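Local coordinates for protein decaprenyl diphosphate synthase (Rhodobacter capsulatus, PDB 3MZV) that probably supplies the long all-trans prenyl diphosphate side-chain precursor of isoprenoid quinones, extending farnesyl diphosphate with isopentenyl diphosphate units in a magnesium-dependent reaction, at residues L18-M22 against P58-A63. Numbering follows the deposited sequence.
Sequences LAEDM and PMLTLA
Leu62, Leu18 and Met22 carry most of the 346 Å² buried between the first turn of helix 19-32 and the middle of helix 56-67. Leu18, the N-cap residue (phi/psi -100/12), breaks from helix 11-17, and its O accepts Met22 N at 2.8 Å. Residues 58-63 are helical throughout; the alpha carbons come nearest at Asp21 CA and Leu62 CA, 7.1 Å apart. Leu18 and Leu62 are mt rotamers whose CA-to-CB bonds point toward the other segment. Leu62 CD1 fits between Asp21 CB (3.7 Å) and Met22 SD (3.5 Å); Leu18 CD2 packs 4.1 Å from Leu62 CB, and Leu18 CD1 4.0 Å from Met59 CB. Met22, mmm, leaves its backbone sideways but brings SD within 4.2 Å of Pro58 CB. This apolar packing joins helix 19-32 to helix 56-67 in the mostly helical prenyl synthase fold. Asp21 turns its carboxylate to a salt bridge with Arg66. Helix 11-17 touches Met59 and Ala63, helix 74-96 meets Pro58, Thr61 and Leu62, and helices 169-194 and 316-328 cover Leu60.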
loop_
_atom_site.group_PDB
_atom_site.type_symbol
_atom_site.label_atom_id
_atom_site.label_comp_id
_atom_site.label_asym_id
_atom_site.label_seq_id
_atom_site.Cartn_x
_atom_site.Cartn_y
_atom_site.Cartn_z
ATOM N N LEU B 18 23.034 18.710 -5.172
ATOM C CA LEU B 18 22.056 18.340 -4.138
ATOM C C LEU B 18 22.627 17.394 -3.067
ATOM O O LEU B 18 21.877 16.847 -2.256
ATOM C CB LEU B 18 20.858 17.685 -4.816
ATOM C CG LEU B 18 20.103 18.582 -5.808
ATOM C CD1 LEU B 18 19.070 17.761 -6.499
ATOM C CD2 LEU B 18 19.481 19.750 -5.010
ATOM N N ALA B 19 23.945 17.224 -3.060
ATOM C CA ALA B 19 24.648 16.226 -2.219
ATOM C C ALA B 19 24.238 16.285 -0.783
ATOM O O ALA B 19 23.906 15.262 -0.138
ATOM C CB ALA B 19 26.197 16.421 -2.338
ATOM N N GLU B 20 24.228 17.496 -0.254
ATOM C CA GLU B 20 23.924 17.668 1.147
ATOM C C GLU B 20 22.483 17.311 1.477
ATOM O O GLU B 20 22.220 16.669 2.494
ATOM C CB GLU B 20 24.209 19.086 1.534
ATOM C CG GLU B 20 23.773 19.428 2.882
ATOM C CD GLU B 20 24.522 20.602 3.441
ATOM O OE1 GLU B 20 25.265 21.270 2.693
ATOM O OE2 GLU B 20 24.381 20.829 4.652
ATOM N N ASP B 21 21.547 17.751 0.626
ATOM C CA ASP B 21 20.138 17.433 0.829
ATOM C C ASP B 21 19.891 15.931 0.666
ATOM O O ASP B 21 19.065 15.356 1.364
ATOM C CB ASP B 21 19.294 18.226 -0.205
ATOM C CG ASP B 21 19.072 19.705 0.217
ATOM O OD1 ASP B 21 19.348 20.080 1.369
ATOM O OD2 ASP B 21 18.604 20.497 -0.607
ATOM N N MET B 22 20.589 15.316 -0.280
ATOM C CA MET B 22 20.350 13.897 -0.601
ATOM C C MET B 22 20.891 13.047 0.561
ATOM O O MET B 22 20.350 11.974 0.839
ATOM C CB MET B 22 20.990 13.486 -1.935
ATOM C CG MET B 22 20.071 13.658 -3.188
ATOM S SD MET B 22 18.461 12.790 -3.145
ATOM C CE MET B 22 18.929 11.241 -2.396
ATOM N N PRO B 58 13.565 11.493 -5.968
ATOM C CA PRO B 58 13.787 12.428 -4.877
ATOM C C PRO B 58 14.593 13.662 -5.280
ATOM O O PRO B 58 14.358 14.737 -4.729
ATOM C CB PRO B 58 14.548 11.590 -3.851
ATOM C CG PRO B 58 15.147 10.458 -4.658
ATOM C CD PRO B 58 14.079 10.159 -5.621
ATOM N N MET B 59 15.533 13.517 -6.235
ATOM C CA MET B 59 16.267 14.697 -6.706
ATOM C C MET B 59 15.365 15.745 -7.292
ATOM O O MET B 59 15.659 16.943 -7.199
ATOM C CB MET B 59 17.334 14.357 -7.766
ATOM C CG MET B 59 18.384 13.488 -7.266
ATOM S SD MET B 59 19.880 13.509 -8.361
ATOM C CE MET B 59 20.910 13.065 -7.007
ATOM N N LEU B 60 14.317 15.304 -7.948
ATOM C CA LEU B 60 13.396 16.219 -8.607
ATOM C C LEU B 60 12.704 17.091 -7.558
ATOM O O LEU B 60 12.476 18.285 -7.793
ATOM C CB LEU B 60 12.362 15.468 -9.442
ATOM C CG LEU B 60 12.816 15.015 -10.856
ATOM C CD1 LEU B 60 11.656 14.360 -11.596
ATOM C CD2 LEU B 60 13.313 16.158 -11.674
ATOM N N THR B 61 12.350 16.484 -6.414
ATOM C CA THR B 61 11.700 17.252 -5.349
ATOM C C THR B 61 12.649 18.258 -4.743
ATOM O O THR B 61 12.311 19.436 -4.592
ATOM C CB THR B 61 11.190 16.319 -4.263
ATOM O OG1 THR B 61 10.152 15.528 -4.806
ATOM C CG2 THR B 61 10.684 17.099 -2.990
ATOM N N LEU B 62 13.851 17.796 -4.372
ATOM C CA LEU B 62 14.876 18.685 -3.819
ATOM C C LEU B 62 15.196 19.843 -4.778
ATOM O O LEU B 62 15.267 20.981 -4.354
ATOM C CB LEU B 62 16.163 17.916 -3.565
ATOM C CG LEU B 62 16.073 16.772 -2.550
ATOM C CD1 LEU B 62 17.447 16.059 -2.530
ATOM C CD2 LEU B 62 15.638 17.273 -1.178
ATOM N N ALA B 63 15.434 19.523 -6.055
ATOM C CA ALA B 63 15.769 20.531 -7.051
ATOM C C ALA B 63 14.649 21.580 -7.211
ATOM O O ALA B 63 14.927 22.807 -7.275
ATOM C CB ALA B 63 16.140 19.880 -8.434
#